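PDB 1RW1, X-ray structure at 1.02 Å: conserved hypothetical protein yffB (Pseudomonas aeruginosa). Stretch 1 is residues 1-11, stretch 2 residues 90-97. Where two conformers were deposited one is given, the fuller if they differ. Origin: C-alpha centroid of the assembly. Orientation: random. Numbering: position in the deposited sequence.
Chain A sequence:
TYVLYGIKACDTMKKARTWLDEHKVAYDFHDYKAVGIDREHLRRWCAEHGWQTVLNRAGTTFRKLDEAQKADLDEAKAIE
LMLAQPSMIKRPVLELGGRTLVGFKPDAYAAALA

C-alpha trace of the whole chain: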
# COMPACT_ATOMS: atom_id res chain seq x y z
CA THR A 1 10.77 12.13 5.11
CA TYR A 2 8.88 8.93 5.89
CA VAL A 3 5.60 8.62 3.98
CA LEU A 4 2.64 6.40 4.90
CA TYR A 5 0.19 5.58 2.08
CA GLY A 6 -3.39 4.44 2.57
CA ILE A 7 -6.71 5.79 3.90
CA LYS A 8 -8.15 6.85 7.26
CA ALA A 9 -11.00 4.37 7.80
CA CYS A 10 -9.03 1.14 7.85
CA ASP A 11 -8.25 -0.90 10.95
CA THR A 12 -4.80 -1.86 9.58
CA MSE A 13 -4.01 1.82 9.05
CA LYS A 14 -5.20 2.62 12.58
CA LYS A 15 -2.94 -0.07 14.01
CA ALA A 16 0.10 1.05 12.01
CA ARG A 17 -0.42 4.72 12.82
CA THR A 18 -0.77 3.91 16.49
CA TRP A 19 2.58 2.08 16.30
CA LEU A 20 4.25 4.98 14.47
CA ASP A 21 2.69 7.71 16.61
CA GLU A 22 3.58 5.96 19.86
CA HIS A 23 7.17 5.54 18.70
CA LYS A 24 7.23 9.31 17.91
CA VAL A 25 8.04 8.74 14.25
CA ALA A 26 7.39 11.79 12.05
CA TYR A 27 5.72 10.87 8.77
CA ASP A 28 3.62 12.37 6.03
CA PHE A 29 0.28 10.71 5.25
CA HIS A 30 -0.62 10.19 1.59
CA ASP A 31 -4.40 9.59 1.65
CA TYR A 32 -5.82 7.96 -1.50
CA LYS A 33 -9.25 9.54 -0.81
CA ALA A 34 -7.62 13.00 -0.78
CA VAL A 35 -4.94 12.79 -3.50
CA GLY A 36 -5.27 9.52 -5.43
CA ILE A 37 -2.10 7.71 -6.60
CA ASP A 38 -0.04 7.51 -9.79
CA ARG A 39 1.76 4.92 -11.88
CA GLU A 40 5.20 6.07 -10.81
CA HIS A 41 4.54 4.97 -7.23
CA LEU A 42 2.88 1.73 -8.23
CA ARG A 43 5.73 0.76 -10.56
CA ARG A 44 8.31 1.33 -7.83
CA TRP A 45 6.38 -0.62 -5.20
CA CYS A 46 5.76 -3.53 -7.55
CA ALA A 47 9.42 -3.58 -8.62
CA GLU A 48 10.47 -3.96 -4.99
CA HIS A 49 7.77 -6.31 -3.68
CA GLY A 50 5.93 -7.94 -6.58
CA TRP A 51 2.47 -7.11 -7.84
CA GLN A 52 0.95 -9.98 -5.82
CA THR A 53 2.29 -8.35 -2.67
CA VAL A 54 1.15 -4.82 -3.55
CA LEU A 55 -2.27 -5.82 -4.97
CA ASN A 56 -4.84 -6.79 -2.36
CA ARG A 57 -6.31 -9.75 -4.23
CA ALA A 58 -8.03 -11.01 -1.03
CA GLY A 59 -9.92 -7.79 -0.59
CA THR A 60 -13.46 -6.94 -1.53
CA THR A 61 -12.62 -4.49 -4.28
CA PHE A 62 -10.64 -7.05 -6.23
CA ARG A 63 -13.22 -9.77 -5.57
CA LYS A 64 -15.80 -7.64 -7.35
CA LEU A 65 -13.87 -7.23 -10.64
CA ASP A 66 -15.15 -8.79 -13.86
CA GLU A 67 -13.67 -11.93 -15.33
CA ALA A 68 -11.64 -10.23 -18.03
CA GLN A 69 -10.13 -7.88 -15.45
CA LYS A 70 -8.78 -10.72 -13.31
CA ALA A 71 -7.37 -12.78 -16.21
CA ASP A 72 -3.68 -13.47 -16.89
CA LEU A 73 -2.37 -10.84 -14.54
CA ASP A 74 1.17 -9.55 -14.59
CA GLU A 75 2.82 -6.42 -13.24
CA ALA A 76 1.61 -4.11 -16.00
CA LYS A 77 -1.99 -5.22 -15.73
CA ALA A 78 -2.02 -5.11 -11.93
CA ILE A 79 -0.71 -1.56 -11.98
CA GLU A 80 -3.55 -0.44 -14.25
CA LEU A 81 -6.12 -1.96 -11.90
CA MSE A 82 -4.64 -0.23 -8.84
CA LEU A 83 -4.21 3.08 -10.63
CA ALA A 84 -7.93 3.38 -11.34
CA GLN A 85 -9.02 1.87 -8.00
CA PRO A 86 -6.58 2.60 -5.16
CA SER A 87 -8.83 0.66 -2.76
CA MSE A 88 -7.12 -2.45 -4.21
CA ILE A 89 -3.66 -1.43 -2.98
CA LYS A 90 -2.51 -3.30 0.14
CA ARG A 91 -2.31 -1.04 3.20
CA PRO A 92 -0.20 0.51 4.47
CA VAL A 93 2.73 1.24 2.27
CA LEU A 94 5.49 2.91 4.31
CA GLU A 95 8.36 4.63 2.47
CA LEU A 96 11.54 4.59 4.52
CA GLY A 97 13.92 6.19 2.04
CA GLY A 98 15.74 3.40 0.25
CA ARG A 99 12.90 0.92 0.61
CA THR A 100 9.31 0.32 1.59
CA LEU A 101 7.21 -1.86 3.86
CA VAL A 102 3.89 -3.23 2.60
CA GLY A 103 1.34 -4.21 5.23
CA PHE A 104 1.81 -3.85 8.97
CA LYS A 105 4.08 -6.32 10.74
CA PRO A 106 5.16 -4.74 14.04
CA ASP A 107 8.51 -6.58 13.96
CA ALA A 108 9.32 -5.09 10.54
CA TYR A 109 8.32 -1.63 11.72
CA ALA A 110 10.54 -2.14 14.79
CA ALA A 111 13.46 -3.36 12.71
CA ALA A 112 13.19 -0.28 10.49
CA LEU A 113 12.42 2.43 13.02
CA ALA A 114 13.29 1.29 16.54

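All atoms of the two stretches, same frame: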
# COMPACT_ATOMS: atom_id res chain seq x y z
N THR A 1 12.21 12.13 4.75
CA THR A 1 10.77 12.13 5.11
C THR A 1 10.16 10.75 4.93
O THR A 1 10.11 10.24 3.80
CB THR A 1 10.00 13.11 4.19
OG1 THR A 1 10.57 14.42 4.27
CG2 THR A 1 8.55 13.25 4.65
N TYR A 2 9.64 10.16 6.00
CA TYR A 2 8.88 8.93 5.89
C TYR A 2 7.47 9.28 5.39
O TYR A 2 6.90 10.31 5.75
CB TYR A 2 8.77 8.29 7.26
CG TYR A 2 10.11 7.92 7.85
CD1 TYR A 2 11.08 7.27 7.10
CD2 TYR A 2 10.42 8.22 9.18
CE1 TYR A 2 12.30 6.92 7.65
CE2 TYR A 2 11.64 7.87 9.74
CZ TYR A 2 12.57 7.22 8.96
OH TYR A 2 13.78 6.88 9.52
N VAL A 3 6.92 8.39 4.57
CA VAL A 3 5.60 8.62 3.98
C VAL A 3 4.77 7.35 4.12
O VAL A 3 5.20 6.26 3.72
CB VAL A 3 5.67 9.03 2.49
CG1 VAL A 3 4.29 9.40 1.99
CG2 VAL A 3 6.65 10.18 2.30
N LEU A 4 3.58 7.49 4.71
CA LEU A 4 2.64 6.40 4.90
C LEU A 4 1.49 6.58 3.90
O LEU A 4 0.86 7.64 3.88
CB LEU A 4 2.10 6.45 6.33
CG LEU A 4 1.29 5.22 6.75
CD1 LEU A 4 2.19 4.00 6.94
CD2 LEU A 4 0.52 5.52 8.03
N TYR A 5 1.19 5.55 3.14
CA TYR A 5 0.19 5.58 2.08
C TYR A 5 -0.98 4.69 2.46
O TYR A 5 -0.80 3.51 2.80
CB TYR A 5 0.78 5.05 0.77
CG TYR A 5 1.92 5.85 0.20
CD1 TYR A 5 3.20 5.71 0.69
CD2 TYR A 5 1.72 6.73 -0.83
CE1 TYR A 5 4.25 6.43 0.15
CE2 TYR A 5 2.76 7.46 -1.38
CZ TYR A 5 4.04 7.30 -0.89
OH TYR A 5 5.08 8.02 -1.43
N GLY A 6 -2.19 5.22 2.33
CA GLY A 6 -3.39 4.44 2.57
C GLY A 6 -4.60 5.35 2.70
O GLY A 6 -4.73 6.33 1.96
N ILE A 7 -5.49 5.03 3.63
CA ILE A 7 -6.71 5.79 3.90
C ILE A 7 -6.89 5.91 5.41
O ILE A 7 -6.16 5.30 6.18
CB ILE A 7 -7.96 5.11 3.24
CG1 ILE A 7 -8.27 3.77 3.91
CG2 ILE A 7 -7.76 4.97 1.74
CD1 ILE A 7 -9.60 3.16 3.48
N LYS A 8 -7.87 6.68 5.84
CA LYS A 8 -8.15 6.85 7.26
C LYS A 8 -8.93 5.68 7.87
O LYS A 8 -8.57 5.15 8.93
CB LYS A 8 -8.93 8.16 7.48
CG LYS A 8 -8.13 9.42 7.16
CD LYS A 8 -9.04 10.67 7.13
CE LYS A 8 -8.25 11.96 6.90
NZ LYS A 8 -9.15 13.15 6.61
N ALA A 9 -10.02 5.29 7.21
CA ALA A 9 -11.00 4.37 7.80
C ALA A 9 -10.63 2.94 7.45
O ALA A 9 -11.30 2.26 6.66
CB ALA A 9 -12.40 4.69 7.30
N CYS A 10 -9.57 2.47 8.08
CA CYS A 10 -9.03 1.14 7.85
C CYS A 10 -8.40 0.69 9.15
O CYS A 10 -7.54 1.39 9.67
CB CYS A 10 -7.97 1.16 6.74
SG CYS A 10 -7.02 -0.37 6.57
N ASP A 11 -8.81 -0.46 9.68
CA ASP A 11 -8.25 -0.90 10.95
C ASP A 11 -6.75 -1.16 10.85
O ASP A 11 -6.04 -0.92 11.82
CB ASP A 11 -8.98 -2.10 11.49
CG ASP A 11 -10.33 -1.74 12.06
OD1 ASP A 11 -10.57 -0.60 12.54
OD2 ASP A 11 -11.22 -2.59 12.08
N LYS A 90 -2.71 -2.87 -1.23
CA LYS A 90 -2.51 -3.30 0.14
C LYS A 90 -2.08 -2.12 1.00
O LYS A 90 -1.32 -1.26 0.58
CB LYS A 90 -1.46 -4.41 0.20
CG LYS A 90 -1.99 -5.78 -0.12
CD LYS A 90 -1.28 -6.88 0.67
CE LYS A 90 -1.66 -8.28 0.18
NZ LYS A 90 -1.19 -8.48 -1.20
N ARG A 91 -2.57 -2.12 2.24
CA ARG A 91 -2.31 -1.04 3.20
C ARG A 91 -1.52 -1.58 4.40
O ARG A 91 -1.76 -2.72 4.84
CB ARG A 91 -3.59 -0.34 3.62
CG ARG A 91 -4.28 0.35 2.46
CD ARG A 91 -5.44 1.18 2.90
NE ARG A 91 -6.57 0.44 3.44
CZ ARG A 91 -7.67 0.15 2.77
NH1 ARG A 91 -7.82 0.44 1.48
NH2 ARG A 91 -8.66 -0.44 3.41
N PRO A 92 -0.81 -0.68 5.06
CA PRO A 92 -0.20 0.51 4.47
C PRO A 92 0.88 0.20 3.47
O PRO A 92 1.29 -0.95 3.34
CB PRO A 92 0.43 1.23 5.69
CG PRO A 92 0.05 0.42 6.90
CD PRO A 92 -0.19 -0.96 6.37
N VAL A 93 1.37 1.24 2.80
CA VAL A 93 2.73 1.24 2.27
C VAL A 93 3.48 2.30 3.06
O VAL A 93 2.97 3.40 3.27
CB VAL A 93 2.81 1.49 0.76
CG1 VAL A 93 4.25 1.53 0.30
CG2 VAL A 93 2.03 0.44 0.01
N LEU A 94 4.68 1.97 3.54
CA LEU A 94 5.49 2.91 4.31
C LEU A 94 6.82 3.06 3.60
O LEU A 94 7.57 2.09 3.46
CB LEU A 94 5.70 2.41 5.72
CG LEU A 94 6.64 3.25 6.60
CD1 LEU A 94 6.15 4.68 6.80
CD2 LEU A 94 6.82 2.57 7.95
N GLU A 95 7.10 4.28 3.14
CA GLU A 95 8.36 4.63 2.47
C GLU A 95 9.37 5.09 3.51
O GLU A 95 9.12 6.02 4.25
CB GLU A 95 8.10 5.64 1.37
CG GLU A 95 7.40 4.97 0.19
CD GLU A 95 7.19 5.90 -0.96
OE1 GLU A 95 7.24 7.13 -0.76
OE2 GLU A 95 6.98 5.39 -2.07
N LEU A 96 10.49 4.40 3.53
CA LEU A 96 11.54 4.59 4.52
C LEU A 96 12.76 5.32 3.97
O LEU A 96 13.70 5.62 4.70
CB LEU A 96 12.00 3.22 5.05
CG LEU A 96 10.93 2.41 5.78
CD1 LEU A 96 11.38 0.98 5.93
CD2 LEU A 96 10.60 3.04 7.11
N GLY A 97 12.77 5.59 2.68
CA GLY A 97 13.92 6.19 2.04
C GLY A 97 14.43 5.30 0.93
O GLY A 97 14.07 5.47 -0.23
O HOH W 1 -1.49 1.59 0.61

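What is the strongest side-chain interaction between the two stretches? It is the hydrogen bond that Y5 gives to E95: OH of Y5 lies just 2.4 Å from OE1 of E95, a very short distance that brings a phenol and a carboxylate into unusually tight contact. The other carboxylate oxygen does not share this bond, for although OE2 of E95 is 3.3 Å from OH of Y5, the angle is poor. E95 is not directly opposite Y5 in the sheet; the tyrosine side chain reaches along the strand, past V93, to meet it. V3, Y5, V93 and E95 all place their side chains on the same face, which makes this diagonal link possible.

How are the two backbones joined? The strand through V3, L4, Y5 and G6 runs antiparallel to strand 93-95, and four hydrogen bonds hold them in register. V3 and E95 form one reciprocal pair, with N of V3 3.2 Å from O of E95 and N of E95 2.8 Å from O of V3. Y5 and V93 form the next, with N of Y5 2.8 Å from O of V93 and N of V93 3.1 Å from O of Y5. Between them, L4 and L94 make a non-hydrogen-bonded pair, where CA-H groups approach carbonyls instead: CA of L4 is 3.4 Å from O of V93, and CA of L94 is 3.4 Å from O of V3. Beyond the last pair, a water donates to both O of Y5 (3.0 Å) and O of K90 (2.9 Å), bridging the stretches.

What does R91 do where the pairing ends? Its side chain turns toward stretch 1 and donates from NE to SG of C10 at 3.3 Å, with a weak second bond from NH2 to the same SG at 3.6 Å. The sulfur lies near the guanidinium plane, while I7 covers one face, its CD1 3.6 Å from CZ of R91. G6 leaves room for this arm: a CB there would sit tightly against CD of R91.

Which apolar contacts complete the interface? On the face opposite the Y5-E95 bond, CD1 of L4 packs 4.0 Å from CD1 of L94 and 3.5 Å from CB of P92, whose preceding peptide bond is cis. At the other end, Y2 meets L96 more loosely, with CD1 of Y2 4.3 Å from CD2 of L96. The edge of the Y2 ring also faces the backbone, where CE1 of Y2 comes within 3.5 Å of O of L96.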